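Local coordinates for antifreeze protein (Uncultured bacterium, PDB 6EIO) that binds ice, probably through two faces of its beta-solenoid body, and as an antifreeze protein is likely to restrain the growth of ice crystals, at residues A[128-132]-A[133-137]; A[212-216]-A[217-221]. All coordinates share one frame; numbering follows the deposited sequence. Where two conformers were deposited one is given.

Interaction 1. Residues A[128-132]-A[133-137]; sequences LAVSS and GDVTF
V130 meets V135 on the inner side of a turn, CG2 of V130 lying 4.0 Å from CG1 of V135 in the conformers described, with the two side chains crossing at about a right angle. The isopropyl group of V130 divides its work: with CG1 anti to the backbone N (chi1 -168°), that methyl passes over the turn backbone and comes within 4.2 Å of D134 CA, while CG2 is left to face the valine beyond. CG1 also approaches the carbonyl of G133, but G133 was modelled in two conformers, and the very short spacing to its O is doubtful. This is a corner of the beta-solenoid expected of the ice-binding family. Strand 128-130 lies in one parallel sheet and strand 135-138 in another, so the chain must bend between two faces while keeping valines pointed inward on both sides of the corner; L117 and I112 join V135 there. S131, next in line, turns its side chain away, and its backbone ties the bend to neighbouring parts of the chain: its N donates to N111 OD1 and its O accepts from T158 OG1. At S132 the same N111 amide is used again, from its other end, since ND2 is hydrogen-bonded to S132 OG. S132 leads into G133, whose phi is positive (63°) in the conformer described, a value glycine adopts readily.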
ATOM      1  N   LEU A 128       8.855   5.224   8.899  1.00  5.80           N
ATOM      2  CA  LEU A 128       8.242   4.047   9.491  1.00  5.41           C
ATOM      3  C   LEU A 128       8.849   2.827   8.808  1.00  5.46           C
ATOM      4  O   LEU A 128       9.038   2.829   7.586  1.00  6.46           O
ATOM      5  CB  LEU A 128       6.726   4.068   9.287  1.00  5.75           C
ATOM      6  CG  LEU A 128       5.933   3.094  10.159  1.00  6.05           C
ATOM      7  CD1 LEU A 128       5.982   3.503  11.621  1.00  7.40           C
ATOM      8  CD2 LEU A 128       4.497   3.034   9.668  1.00  7.63           C
ATOM      9  N   ALA A 129       9.168   1.797   9.589  1.00  5.48           N
ATOM     10  CA  ALA A 129       9.883   0.654   9.042  1.00  6.15           C
ATOM     11  C   ALA A 129       9.417  -0.626   9.702  1.00  5.94           C
ATOM     12  O   ALA A 129       8.982  -0.622  10.843  1.00  7.33           O
ATOM     13  CB  ALA A 129      11.388   0.801   9.258  1.00  9.00           C
ATOM     14  N   VAL A 130       9.515  -1.720   8.972  1.00  8.45           N
ATOM     15  CA  VAL A 130       9.491  -3.041   9.574  1.00 12.93           C
ATOM     16  C   VAL A 130      10.909  -3.573   9.403  1.00 13.91           C
ATOM     17  O   VAL A 130      11.291  -4.008   8.314  1.00 14.88           O
ATOM     18  CB  VAL A 130       8.435  -3.956   8.939  1.00 15.96           C
ATOM     19  CG1 VAL A 130       8.262  -5.195   9.779  1.00 21.87           C
ATOM     20  CG2 VAL A 130       7.102  -3.220   8.763  1.00 17.87           C
ATOM     21  N   SER A 131      11.717  -3.501  10.470  1.00 17.11           N
ATOM     22  CA  SER A 131      13.135  -3.841  10.359  1.00 19.81           C
ATOM     23  C   SER A 131      13.493  -5.134  11.043  1.00 17.18           C
ATOM     24  O   SER A 131      14.373  -5.848  10.569  1.00 22.53           O
ATOM     25  CB  SER A 131      14.056  -2.725  10.887  1.00 20.56           C
ATOM     26  OG  SER A 131      14.064  -2.573  12.288  1.00 17.07           O
ATOM     27  N   SER A 132      12.815  -5.466  12.117  1.00 14.14           N
ATOM     28  CA  SER A 132      13.034  -6.733  12.782  1.00 18.66           C
ATOM     29  C   SER A 132      11.644  -7.223  13.080  1.00 18.31           C
ATOM     30  O   SER A 132      10.782  -6.438  13.464  1.00 24.36           O
ATOM     31  CB  SER A 132      13.782  -6.559  14.105  1.00 24.65           C
ATOM     32  OG  SER A 132      13.042  -5.695  14.951  1.00 31.57           O
ATOM     33  N   GLY A 133      11.411  -8.488  12.852  0.60 18.45           N
ATOM     34  CA  GLY A 133      10.072  -8.953  13.056  0.60 13.66           C
ATOM     35  C   GLY A 133       8.987  -8.362  12.170  0.60  9.83           C
ATOM     36  O   GLY A 133       9.156  -7.483  11.306  0.60 10.94           O
ATOM     37  N   ASP A 134       7.821  -8.908  12.428  1.00  7.70           N
ATOM     38  CA  ASP A 134       6.675  -8.715  11.554  1.00  6.52           C
ATOM     39  C   ASP A 134       5.699  -7.758  12.222  1.00  6.26           C
ATOM     40  O   ASP A 134       5.681  -7.636  13.439  1.00  7.77           O
ATOM     41  CB  ASP A 134       5.983 -10.048  11.304  1.00  6.70           C
ATOM     42  CG  ASP A 134       6.928 -11.076  10.717  1.00  7.36           C
ATOM     43  OD1 ASP A 134       7.682 -10.716   9.796  1.00  7.85           O
ATOM     44  OD2 ASP A 134       6.912 -12.238  11.188  1.00 10.02           O
ATOM     45  N   VAL A 135       4.872  -7.078  11.437  1.00  5.97           N
ATOM     46  CA  VAL A 135       3.816  -6.245  11.993  0.55  5.61           C
ATOM     47  C   VAL A 135       2.488  -6.954  11.767  1.00  5.54           C
ATOM     48  O   VAL A 135       2.229  -7.469  10.677  1.00  6.57           O
ATOM     49  CB  VAL A 135       3.847  -4.805  11.433  0.55  5.83           C
ATOM     50  CG1 VAL A 135       3.619  -4.780   9.897  0.55  5.01           C
ATOM     51  CG2 VAL A 135       2.836  -3.915  12.191  0.55  7.60           C
ATOM     52  N   THR A 136       1.657  -6.989  12.807  1.00  5.36           N
ATOM     53  CA  THR A 136       0.366  -7.661  12.745  1.00  5.27           C
ATOM     54  C   THR A 136      -0.750  -6.639  12.869  1.00  5.41           C
ATOM     55  O   THR A 136      -0.742  -5.821  13.789  1.00  7.03           O
ATOM     56  CB  THR A 136       0.249  -8.702  13.863  1.00  6.06           C
ATOM     57  OG1 THR A 136       1.279  -9.674  13.703  1.00  6.68           O
ATOM     58  CG2 THR A 136      -1.084  -9.408  13.825  1.00  7.22           C
ATOM     59  N   PHE A 137      -1.698  -6.695  11.942  1.00  4.82           N
ATOM     60  CA  PHE A 137      -2.937  -5.933  12.039  1.00  5.03           C
ATOM     61  C   PHE A 137      -3.997  -6.872  12.591  1.00  4.69           C
ATOM     62  O   PHE A 137      -4.241  -7.930  12.011  1.00  5.55           O
ATOM     63  CB  PHE A 137      -3.334  -5.400  10.665  1.00  5.35           C
ATOM     64  CG  PHE A 137      -2.420  -4.297  10.207  1.00  5.43           C
ATOM     65  CD1 PHE A 137      -1.213  -4.557   9.583  1.00  6.22           C
ATOM     66  CD2 PHE A 137      -2.764  -2.988  10.415  1.00  7.90           C
ATOM     67  CE1 PHE A 137      -0.376  -3.519   9.229  1.00  6.50           C
ATOM     68  CE2 PHE A 137      -1.936  -1.959  10.032  1.00  9.17           C
ATOM     69  CZ  PHE A 137      -0.730  -2.222   9.441  1.00  7.29           C
TER

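Interaction 2. Residues A[212-216]-A[217-221]; sequences ALARN and GAVTM. With SO4 (sulfate ion), chain F.
A214 and V219 face each other across the bend, with the single methyl of A214 set against one branch of the valine, CB to CG2 3.9 Å. V219 holds CG1 anti to its backbone N (chi1 177°), which places CG2 beside that N and on the side of A214. The same alanine methyl lies over the turn backbone, 4.2 Å from G217 O, so a small apolar group lies against the inner side of the turn. End to end, 212-216 and 217-219 run 154° apart: the chain nearly reverses, yet its two strands belong to different sheets of the solenoid rather than pairing as a hairpin. R215 turns away from the following segment. The chain of R215 is bent before the guanidinium, and R215 NH2 donates to a sulfate, probably from the crystallisation liquor, meeting O3 at the edge of the guanidinium and in its plane, 2.8 Å away and almost straight at 171°. The group also makes a cation-pi contact with Y94. A leucine in its place would probably leave the sulfate without this donor and the Y94 ring without its cation. Helix 81-99 supplies Y94, I90 and T91 beside R215 and K87 to R215 O, while on the inner side I200 of strand 200-202 touches A214, and strand 207-214 pairs in parallel with strands 36-40 and 193-196.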
ATOM      1  N   ALA A 212       0.013  -0.891  -5.012  1.00  4.59           N
ATOM      2  CA  ALA A 212       1.150   0.029  -4.972  1.00  4.95           C
ATOM      3  C   ALA A 212       0.803   1.201  -5.876  1.00  4.87           C
ATOM      4  O   ALA A 212       0.838   1.064  -7.097  1.00  5.51           O
ATOM      5  CB  ALA A 212       2.419  -0.665  -5.431  1.00  5.88           C
ATOM      6  N   LEU A 213       0.454   2.336  -5.262  1.00  4.82           N
ATOM      7  CA  LEU A 213      -0.090   3.495  -5.975  1.00  5.29           C
ATOM      8  C   LEU A 213       0.868   4.672  -5.755  1.00  5.29           C
ATOM      9  O   LEU A 213       0.855   5.297  -4.689  1.00  5.93           O
ATOM     10  CB  LEU A 213      -1.500   3.814  -5.467  1.00  5.45           C
ATOM     11  CG  LEU A 213      -2.471   2.633  -5.455  1.00  5.63           C
ATOM     12  CD1 LEU A 213      -3.817   3.049  -4.893  1.00  6.42           C
ATOM     13  CD2 LEU A 213      -2.645   1.990  -6.839  1.00  6.53           C
ATOM     14  N   ALA A 214       1.703   4.948  -6.753  1.00  5.80           N
ATOM     15  CA  ALA A 214       2.659   6.037  -6.695  1.00  6.10           C
ATOM     16  C   ALA A 214       2.114   7.206  -7.509  1.00  6.26           C
ATOM     17  O   ALA A 214       1.770   7.059  -8.683  1.00  7.92           O
ATOM     18  CB  ALA A 214       4.010   5.591  -7.247  1.00  6.78           C
ATOM     19  N   ARG A 215       2.033   8.369  -6.873  1.00  6.39           N
ATOM     20  CA  ARG A 215       1.444   9.527  -7.527  1.00  6.28           C
ATOM     21  C   ARG A 215       2.386  10.152  -8.550  1.00  5.98           C
ATOM     22  O   ARG A 215       2.056  10.247  -9.738  1.00  6.81           O
ATOM     23  CB  ARG A 215       1.018  10.571  -6.499  1.00  6.40           C
ATOM     24  CG  ARG A 215      -0.198  10.133  -5.687  1.00  8.16           C
ATOM     25  CD  ARG A 215      -0.638  11.203  -4.690  1.00  9.81           C
ATOM     26  NE  ARG A 215      -0.864  12.483  -5.366  1.00 11.26           N
ATOM     27  CZ  ARG A 215      -0.905  13.663  -4.774  1.00 10.65           C
ATOM     28  NH1 ARG A 215      -0.814  13.736  -3.460  1.00 13.32           N
ATOM     29  NH2 ARG A 215      -1.035  14.761  -5.505  1.00 15.71           N
ATOM     30  N   ASN A 216       3.550  10.624  -8.097  1.00  6.16           N
ATOM     31  CA  ASN A 216       4.378  11.438  -8.972  1.00  6.91           C
ATOM     32  C   ASN A 216       5.641  10.751  -9.446  1.00  6.64           C
ATOM     33  O   ASN A 216       6.218  11.178 -10.451  1.00  8.01           O
ATOM     34  CB  ASN A 216       4.684  12.774  -8.299  1.00  7.97           C
ATOM     35  CG  ASN A 216       3.424  13.579  -8.088  1.00  8.84           C
ATOM     36  OD1 ASN A 216       2.457  13.474  -8.859  1.00  9.75           O
ATOM     37  ND2 ASN A 216       3.404  14.369  -7.035  1.00 12.74           N
ATOM     38  N   GLY A 217       6.073   9.699  -8.758  1.00  6.48           N
ATOM     39  CA  GLY A 217       7.272   8.984  -9.107  1.00  6.69           C
ATOM     40  C   GLY A 217       7.011   7.645  -9.757  1.00  6.37           C
ATOM     41  O   GLY A 217       5.996   7.436 -10.434  1.00  6.75           O
ATOM     42  N   ALA A 218       7.976   6.759  -9.581  1.00  6.70           N
ATOM     43  CA  ALA A 218       8.065   5.531 -10.344  1.00  6.91           C
ATOM     44  C   ALA A 218       7.776   4.331  -9.466  1.00  6.57           C
ATOM     45  O   ALA A 218       8.059   4.342  -8.260  1.00  7.51           O
ATOM     46  CB  ALA A 218       9.473   5.373 -10.903  1.00  9.36           C
ATOM     47  N   VAL A 219       7.297   3.261 -10.090  1.00  6.48           N
ATOM     48  CA  VAL A 219       7.262   1.951  -9.456  1.00  6.11           C
ATOM     49  C   VAL A 219       8.335   1.083 -10.095  1.00  6.28           C
ATOM     50  O   VAL A 219       8.360   0.902 -11.320  1.00  7.56           O
ATOM     51  CB  VAL A 219       5.877   1.287  -9.524  1.00  6.92           C
ATOM     52  CG1 VAL A 219       5.941  -0.099  -8.901  1.00  7.84           C
ATOM     53  CG2 VAL A 219       4.858   2.127  -8.774  1.00  7.85           C
ATOM     54  N   THR A 220       9.217   0.552  -9.245  1.00  5.63           N
ATOM     55  CA  THR A 220      10.304  -0.327  -9.646  1.00  5.99           C
ATOM     56  C   THR A 220      10.060  -1.699  -9.025  1.00  5.40           C
ATOM     57  O   THR A 220       9.768  -1.797  -7.834  1.00  5.97           O
ATOM     58  CB  THR A 220      11.653   0.245  -9.193  1.00  6.83           C
ATOM     59  OG1 THR A 220      11.826   1.550  -9.750  1.00  8.68           O
ATOM     60  CG2 THR A 220      12.817  -0.626  -9.615  1.00 10.25           C
ATOM     61  N   MET A 221      10.180  -2.738  -9.848  1.00  5.81           N
ATOM     62  CA  MET A 221       9.861  -4.097  -9.461  0.50  5.67           C
ATOM     63  C   MET A 221      10.984  -5.032  -9.895  1.00  5.62           C
ATOM     64  O   MET A 221      11.642  -4.813 -10.920  1.00  6.38           O
ATOM     65  CB  MET A 221       8.520  -4.520 -10.112  0.50  5.63           C
ATOM     66  CG  MET A 221       7.310  -3.773  -9.552  0.50  5.70           C
ATOM     67  SD  MET A 221       5.822  -3.970 -10.566  0.50  5.00           S
ATOM     68  CE  MET A 221       6.301  -3.010 -11.989  0.50  6.86           C
TER
HETATM   69  S   SO4 F 305      -2.481  18.233  -4.745  1.00 28.65           S
HETATM   70  O1  SO4 F 305      -2.109  19.618  -4.454  1.00 34.69           O
HETATM   71  O2  SO4 F 305      -3.705  17.892  -4.017  1.00 21.20           O
HETATM   72  O3  SO4 F 305      -1.382  17.341  -4.384  1.00 38.27           O
HETATM   73  O4  SO4 F 305      -2.729  18.124  -6.185  1.00 41.71           O

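In the fold
Both interactions illustrate one principle of solenoid construction: a short bend carries the chain from one face to another while small apolar side chains fill its inside. They share the eight-stranded parallel sheet but use it in opposite order, 128-132 leaving it and 217-221 entering it. Their centres are about 22 Å apart, and they do not touch. In each the apolar pair, valine-valine in the first and alanine-valine in the second, is buried, while S132 and N216 are exposed. The outer chemistry differs: at interaction 1, S131 and S132 bond to N111 and T158, and the D134 carboxylate weakly to K162 N, whereas interaction 2, against helix 81-99, presents a charged group to an aromatic ring and an anion.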